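Cysteine desulfurase (PDB 5B89) probably catalyses the pyridoxal-phosphate-dependent removal of sulfur from L-cysteine, passing it to a sulfur carrier and leaving L-alanine. Local coordinates at residues I172-V183 with E203-S214. Numbering follows the deposited sequence.
With PLP (pyridoxal-5'-phosphate), chain G.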
ATOM      1  N   ILE B 172     -11.914  24.331 -20.092  1.00 20.07           N
ATOM      2  CA  ILE B 172     -11.434  24.509 -18.690  1.00 19.01           C
ATOM      3  C   ILE B 172     -12.133  25.752 -18.059  1.00 22.04           C
ATOM      4  O   ILE B 172     -12.336  25.788 -16.852  1.00 18.76           O
ATOM      5  CB  ILE B 172      -9.932  24.634 -18.621  1.00 18.47           C
ATOM      6  CG1 ILE B 172      -9.335  23.257 -19.029  1.00 18.76           C
ATOM      7  CG2 ILE B 172      -9.459  25.041 -17.247  1.00 19.44           C
ATOM      8  CD1 ILE B 172      -7.827  23.324 -19.214  1.00 18.29           C
ATOM      9  N   LYS B 173     -12.539  26.723 -18.892  1.00 21.53           N
ATOM     10  CA  LYS B 173     -13.329  27.871 -18.376  1.00 24.10           C
ATOM     11  C   LYS B 173     -14.608  27.325 -17.760  1.00 21.28           C
ATOM     12  O   LYS B 173     -15.350  26.552 -18.351  1.00 22.20           O
ATOM     13  CB  LYS B 173     -13.614  28.867 -19.527  1.00 28.65           C
ATOM     14  CG  LYS B 173     -14.507  30.060 -19.074  1.00 35.77           C
ATOM     15  CD  LYS B 173     -15.054  30.814 -20.288  1.00 35.45           C
ATOM     16  CE  LYS B 173     -15.985  31.961 -19.882  1.00 42.50           C
ATOM     17  NZ  LYS B 173     -15.324  32.930 -18.961  1.00 46.55           N
ATOM     18  N   GLY B 174     -14.839  27.685 -16.491  1.00 21.89           N
ATOM     19  CA  GLY B 174     -15.995  27.163 -15.784  1.00 22.02           C
ATOM     20  C   GLY B 174     -15.854  25.767 -15.192  1.00 23.46           C
ATOM     21  O   GLY B 174     -16.801  25.266 -14.641  1.00 23.69           O
ATOM     22  N   ALA B 175     -14.674  25.117 -15.375  1.00 19.61           N
ATOM     23  CA  ALA B 175     -14.552  23.805 -14.790  1.00 16.78           C
ATOM     24  C   ALA B 175     -14.244  23.898 -13.270  1.00 15.87           C
ATOM     25  O   ALA B 175     -13.482  24.756 -12.888  1.00 16.12           O
ATOM     26  CB  ALA B 175     -13.382  23.091 -15.475  1.00 17.71           C
ATOM     27  N   LYS B 176     -14.764  22.946 -12.489  1.00 17.02           N
ATOM     28  CA  LYS B 176     -14.438  22.864 -11.100  1.00 16.83           C
ATOM     29  C   LYS B 176     -13.056  22.196 -10.875  1.00 15.42           C
ATOM     30  O   LYS B 176     -12.315  22.582  -9.947  1.00 16.39           O
ATOM     31  CB  LYS B 176     -15.535  22.119 -10.360  1.00 18.45           C
ATOM     32  CG  LYS B 176     -15.386  22.000  -8.842  1.00 23.42           C
ATOM     33  CD  LYS B 176     -15.962  23.257  -8.288  1.00 27.65           C
ATOM     34  CE  LYS B 176     -15.982  23.200  -6.783  1.00 30.39           C
ATOM     35  NZ  LYS B 176     -16.608  24.494  -6.364  1.00 37.13           N
ATOM     36  N   LEU B 177     -12.788  21.217 -11.726  1.00 15.18           N
ATOM     37  CA  LEU B 177     -11.557  20.393 -11.553  1.00 14.53           C
ATOM     38  C   LEU B 177     -11.170  19.926 -12.963  1.00 14.41           C
ATOM     39  O   LEU B 177     -12.008  19.571 -13.775  1.00 14.73           O
ATOM     40  CB  LEU B 177     -11.849  19.259 -10.605  1.00 14.34           C
ATOM     41  CG  LEU B 177     -10.619  18.333 -10.268  1.00 14.50           C
ATOM     42  CD1 LEU B 177     -10.690  17.845  -8.817  1.00 15.87           C
ATOM     43  CD2 LEU B 177     -10.502  17.170 -11.212  1.00 15.14           C
ATOM     44  N   VAL B 178      -9.860  19.880 -13.126  1.00 14.64           N
ATOM     45  CA  VAL B 178      -9.192  19.443 -14.380  1.00 13.54           C
ATOM     46  C   VAL B 178      -8.201  18.342 -13.935  1.00 13.04           C
ATOM     47  O   VAL B 178      -7.348  18.653 -13.048  1.00 13.07           O
ATOM     48  CB  VAL B 178      -8.496  20.546 -15.048  1.00 13.66           C
ATOM     49  CG1 VAL B 178      -7.739  20.090 -16.291  1.00 15.66           C
ATOM     50  CG2 VAL B 178      -9.429  21.698 -15.493  1.00 14.92           C
ATOM     51  N   ALA B 179      -8.271  17.186 -14.568  1.00 13.55           N
ATOM     52  CA  ALA B 179      -7.352  16.102 -14.297  1.00 13.17           C
ATOM     53  C   ALA B 179      -6.679  15.670 -15.582  1.00 12.87           C
ATOM     54  O   ALA B 179      -7.327  15.316 -16.505  1.00 16.54           O
ATOM     55  CB  ALA B 179      -8.074  14.937 -13.674  1.00 16.29           C
ATOM     56  N   VAL B 180      -5.363  15.695 -15.603  1.00 12.53           N
ATOM     57  CA  VAL B 180      -4.653  15.278 -16.806  1.00 13.43           C
ATOM     58  C   VAL B 180      -3.411  14.452 -16.505  1.00 14.18           C
ATOM     59  O   VAL B 180      -2.779  14.587 -15.502  1.00 13.45           O
ATOM     60  CB  VAL B 180      -4.227  16.462 -17.680  1.00 14.36           C
ATOM     61  CG1 VAL B 180      -5.441  17.332 -18.044  1.00 16.89           C
ATOM     62  CG2 VAL B 180      -3.189  17.270 -16.970  1.00 17.05           C
ATOM     63  N   GLN B 181      -3.073  13.618 -17.471  1.00 13.59           N
ATOM     64  CA  GLN B 181      -1.886  12.846 -17.365  1.00 14.45           C
ATOM     65  C   GLN B 181      -0.760  13.704 -17.921  1.00 13.69           C
ATOM     66  O   GLN B 181      -0.940  14.441 -18.781  1.00 14.03           O
ATOM     67  CB  GLN B 181      -2.002  11.565 -18.182  1.00 12.77           C
ATOM     68  CG  GLN B 181      -2.013  11.817 -19.648  1.00 16.77           C
ATOM     69  CD  GLN B 181      -2.444  10.643 -20.503  1.00 20.08           C
ATOM     70  OE1 GLN B 181      -2.761   9.585 -20.029  1.00 18.41           O
ATOM     71  NE2 GLN B 181      -2.424  10.860 -21.771  1.00 16.07           N
ATOM     72  N   HIS B 182       0.412  13.596 -17.357  1.00 11.20           N
ATOM     73  CA  HIS B 182       1.562  14.244 -17.882  1.00 12.33           C
ATOM     74  C   HIS B 182       2.049  13.578 -19.160  1.00 13.03           C
ATOM     75  O   HIS B 182       2.389  14.248 -20.179  1.00 13.70           O
ATOM     76  CB  HIS B 182       2.651  14.283 -16.812  1.00 13.68           C
ATOM     77  CG  HIS B 182       3.783  15.145 -17.050  1.00 12.88           C
ATOM     78  ND1 HIS B 182       4.748  15.371 -16.072  1.00 13.70           N
ATOM     79  CD2 HIS B 182       4.205  15.854 -18.135  1.00 13.36           C
ATOM     80  CE1 HIS B 182       5.670  16.187 -16.518  1.00 15.00           C
ATOM     81  NE2 HIS B 182       5.361  16.493 -17.769  1.00 15.64           N
ATOM     82  N   VAL B 183       2.176  12.275 -19.123  1.00 12.62           N
ATOM     83  CA  VAL B 183       2.560  11.402 -20.255  1.00 12.30           C
ATOM     84  C   VAL B 183       1.607  10.273 -20.366  1.00 12.86           C
ATOM     85  O   VAL B 183       1.258   9.625 -19.425  1.00 13.38           O
ATOM     86  CB  VAL B 183       3.979  10.826 -19.958  1.00 12.46           C
ATOM     87  CG1 VAL B 183       4.442   9.804 -21.065  1.00 14.92           C
ATOM     88  CG2 VAL B 183       5.007  11.932 -19.819  1.00 14.27           C
ATOM     89  N   GLU B 203      -8.431  30.098 -14.622  1.00 15.21           N
ATOM     90  CA  GLU B 203      -9.824  29.898 -14.557  1.00 16.10           C
ATOM     91  C   GLU B 203     -10.414  29.487 -13.210  1.00 15.94           C
ATOM     92  O   GLU B 203     -11.635  29.299 -13.108  1.00 19.67           O
ATOM     93  CB  GLU B 203     -10.263  28.913 -15.662  1.00 19.84           C
ATOM     94  CG  GLU B 203      -9.916  29.396 -17.100  1.00 20.00           C
ATOM     95  CD  GLU B 203     -10.508  30.753 -17.519  1.00 25.57           C
ATOM     96  OE1 GLU B 203     -11.567  31.134 -16.915  1.00 24.20           O
ATOM     97  OE2 GLU B 203      -9.892  31.384 -18.457  1.00 26.01           O
ATOM     98  N   GLY B 204      -9.553  29.352 -12.196  1.00 17.15           N
ATOM     99  CA  GLY B 204     -10.033  28.904 -10.872  1.00 18.53           C
ATOM    100  C   GLY B 204     -10.434  27.436 -10.777  1.00 17.74           C
ATOM    101  O   GLY B 204     -11.193  27.076  -9.892  1.00 19.26           O
ATOM    102  N   ALA B 205      -9.893  26.530 -11.641  1.00 14.11           N
ATOM    103  CA  ALA B 205     -10.169  25.108 -11.578  1.00 15.41           C
ATOM    104  C   ALA B 205      -9.061  24.437 -10.726  1.00 15.88           C
ATOM    105  O   ALA B 205      -7.895  24.788 -10.867  1.00 17.63           O
ATOM    106  CB  ALA B 205     -10.108  24.525 -12.997  1.00 15.22           C
ATOM    107  N   ILE B 206      -9.449  23.443  -9.963  1.00 14.64           N
ATOM    108  CA  ILE B 206      -8.476  22.583  -9.250  1.00 14.31           C
ATOM    109  C   ILE B 206      -7.720  21.763 -10.350  1.00 13.36           C
ATOM    110  O   ILE B 206      -8.383  21.265 -11.237  1.00 14.80           O
ATOM    111  CB  ILE B 206      -9.148  21.704  -8.281  1.00 14.47           C
ATOM    112  CG1 ILE B 206      -9.792  22.556  -7.166  1.00 14.62           C
ATOM    113  CG2 ILE B 206      -8.126  20.648  -7.694  1.00 13.25           C
ATOM    114  CD1 ILE B 206     -10.763  21.765  -6.348  1.00 19.18           C
ATOM    115  N   PHE B 207      -6.400  21.700 -10.227  1.00 12.09           N
ATOM    116  CA  PHE B 207      -5.554  20.984 -11.223  1.00 12.02           C
ATOM    117  C   PHE B 207      -4.887  19.696 -10.605  1.00 11.51           C
ATOM    118  O   PHE B 207      -4.105  19.871  -9.691  1.00 12.16           O
ATOM    119  CB  PHE B 207      -4.541  21.962 -11.761  1.00 12.05           C
ATOM    120  CG  PHE B 207      -3.847  21.482 -13.056  1.00 10.85           C
ATOM    121  CD1 PHE B 207      -4.588  21.084 -14.153  1.00 14.59           C
ATOM    122  CD2 PHE B 207      -2.465  21.451 -13.090  1.00 12.31           C
ATOM    123  CE1 PHE B 207      -3.907  20.679 -15.320  1.00 14.14           C
ATOM    124  CE2 PHE B 207      -1.792  21.040 -14.208  1.00 12.24           C
ATOM    125  CZ  PHE B 207      -2.492  20.683 -15.333  1.00 12.57           C
ATOM    126  N   VAL B 208      -5.246  18.622 -11.180  1.00 10.89           N
ATOM    127  CA  VAL B 208      -4.755  17.289 -10.765  1.00 10.08           C
ATOM    128  C   VAL B 208      -3.889  16.709 -11.865  1.00 10.95           C
ATOM    129  O   VAL B 208      -4.334  16.606 -13.018  1.00 11.82           O
ATOM    130  CB  VAL B 208      -5.913  16.405 -10.495  1.00 10.51           C
ATOM    131  CG1 VAL B 208      -5.486  14.997 -10.012  1.00 12.15           C
ATOM    132  CG2 VAL B 208      -6.921  16.957  -9.491  1.00 12.39           C
ATOM    133  N   VAL B 209      -2.687  16.278 -11.479  1.00 10.60           N
ATOM    134  CA  VAL B 209      -1.710  15.773 -12.474  1.00 10.42           C
ATOM    135  C   VAL B 209      -1.430  14.252 -12.143  1.00 10.94           C
ATOM    136  O   VAL B 209      -0.971  13.939 -11.034  1.00 11.41           O
ATOM    137  CB  VAL B 209      -0.417  16.530 -12.510  1.00 10.80           C
ATOM    138  CG1 VAL B 209       0.555  15.985 -13.525  1.00 11.34           C
ATOM    139  CG2 VAL B 209      -0.684  18.007 -12.816  1.00 12.65           C
ATOM    140  N   ASP B 210      -1.636  13.397 -13.120  1.00  9.91           N
ATOM    141  CA  ASP B 210      -1.211  11.988 -13.068  1.00 10.97           C
ATOM    142  C   ASP B 210       0.171  11.938 -13.657  1.00 10.48           C
ATOM    143  O   ASP B 210       0.357  11.985 -14.912  1.00 12.23           O
ATOM    144  CB  ASP B 210      -2.195  11.075 -13.839  1.00 10.39           C
ATOM    145  CG  ASP B 210      -1.730   9.607 -14.022  1.00 13.66           C
ATOM    146  OD1 ASP B 210      -0.588   9.350 -13.594  1.00 13.39           O
ATOM    147  OD2 ASP B 210      -2.461   8.838 -14.718  1.00 16.09           O
ATOM    148  N   ALA B 211       1.220  11.870 -12.807  1.00  9.74           N
ATOM    149  CA  ALA B 211       2.617  11.879 -13.174  1.00  9.29           C
ATOM    150  C   ALA B 211       3.187  10.432 -13.129  1.00  9.44           C
ATOM    151  O   ALA B 211       4.426  10.305 -13.036  1.00 10.03           O
ATOM    152  CB  ALA B 211       3.388  12.849 -12.332  1.00  9.43           C
ATOM    153  N   ALA B 212       2.364   9.447 -13.255  1.00  9.69           N
ATOM    154  CA  ALA B 212       2.866   8.061 -13.088  1.00 10.09           C
ATOM    155  C   ALA B 212       3.881   7.775 -14.162  1.00 10.74           C
ATOM    156  O   ALA B 212       4.798   6.996 -13.879  1.00 11.11           O
ATOM    157  CB  ALA B 212       1.738   7.091 -13.130  1.00 10.99           C
ATOM    158  N   GLN B 213       3.752   8.299 -15.361  1.00 11.02           N
ATOM    159  CA  GLN B 213       4.714   7.983 -16.439  1.00 12.43           C
ATOM    160  C   GLN B 213       5.761   8.995 -16.651  1.00 11.55           C
ATOM    161  O   GLN B 213       6.742   8.751 -17.422  1.00 15.28           O
ATOM    162  CB  GLN B 213       4.014   7.715 -17.715  1.00 13.70           C
ATOM    163  CG  GLN B 213       3.300   6.490 -17.712  1.00 19.52           C
ATOM    164  CD  GLN B 213       4.184   5.246 -17.356  1.00 26.14           C
ATOM    165  OE1 GLN B 213       5.483   5.156 -17.516  1.00 25.56           O
ATOM    166  NE2 GLN B 213       3.457   4.256 -16.839  1.00 32.28           N
ATOM    167  N   SER B 214       5.673  10.127 -15.999  1.00  9.97           N
ATOM    168  CA  SER B 214       6.675  11.132 -16.059  1.00 11.23           C
ATOM    169  C   SER B 214       7.753  11.088 -14.915  1.00 11.89           C
ATOM    170  O   SER B 214       8.945  11.353 -15.133  1.00 11.68           O
ATOM    171  CB  SER B 214       6.134  12.522 -16.106  1.00 12.13           C
ATOM    172  OG  SER B 214       5.267  12.785 -15.042  1.00 11.41           O
TER
HETATM  173  N1  PLP G 400      -1.443   6.481 -14.890  1.00 20.50           N
HETATM  174  C2  PLP G 400      -0.491   6.325 -15.850  1.00 24.78           C
HETATM  175  C2A PLP G 400      -0.275   7.378 -16.914  1.00 28.80           C
HETATM  176  C3  PLP G 400       0.241   5.124 -15.822  1.00 26.38           C
HETATM  177  O3  PLP G 400       1.206   4.920 -16.752  1.00 33.10           O
HETATM  178  C4  PLP G 400       0.032   4.183 -14.782  1.00 27.53           C
HETATM  179  C4A PLP G 400       0.844   2.829 -14.843  1.00 34.01           C
HETATM  180  C5  PLP G 400      -0.930   4.484 -13.783  1.00 21.39           C
HETATM  181  C6  PLP G 400      -1.688   5.633 -13.849  1.00 23.74           C
HETATM  182  C5A PLP G 400      -1.189   3.451 -12.691  1.00 24.25           C
HETATM  183  O4P PLP G 400      -0.002   3.347 -11.848  1.00 15.48           O
HETATM  184  P   PLP G 400      -0.142   2.254 -10.759  1.00 12.13           P
HETATM  185  O1P PLP G 400       1.158   2.261 -10.111  1.00 15.64           O
HETATM  186  O2P PLP G 400      -0.410   0.953 -11.519  1.00 17.09           O
HETATM  187  O3P PLP G 400      -1.278   2.591  -9.911  1.00 11.67           O
HETATM  188  O   HOH W   1     -13.374  30.090 -15.321  1.00 23.21           O
HETATM  189  O   HOH W   2     -13.691  27.481 -13.290  1.00 32.64           O
HETATM  190  O   HOH W   3     -12.531  24.959  -8.584  1.00 19.42           O
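Asp210 N donates to Val180 O, and Asp210 O takes His182 N at 2.9 Å, where two parallel strands run out toward the cofactor. With its backbone so fixed, Asp210 swings CG anti to its own N (chi1 171°), bringing OD2 to 2.6 Å from N1 of the pyridoxal phosphate, the approach by which fold-type I enzymes hold the pyridine nitrogen. Asp210 OD1 accepts from Ala212 N at 3.0 Å, an Asx turn that steadies the carboxylate and sets Ala212 CB against the pyridine ring, 3.6 Å from C2. An asparagine in place of Asp210 would probably leave the pyridine nitrogen without its anionic partner. Beyond, Val183 CB packs on Gln213 CB at 3.8 Å, and His182 ND1 makes a weak bond to Ser214 OG. Farther back the ladder continues through Val180 N to Val208 O and Val208 N to Val178 O. On one face the Phe207 ring receives Val178 CG1 at its edge, 3.9 Å from CD1, while Val180 CG2 nears CZ; on the other, Leu177 CD1 meets Val208 CG2. Helix 193-203 makes the beta-alpha-beta crossover and covers Phe207; helix 106-117 covers Leu177 and Val208, and the two strands lie side by side in the sheet between strands 126-129 and 229-233.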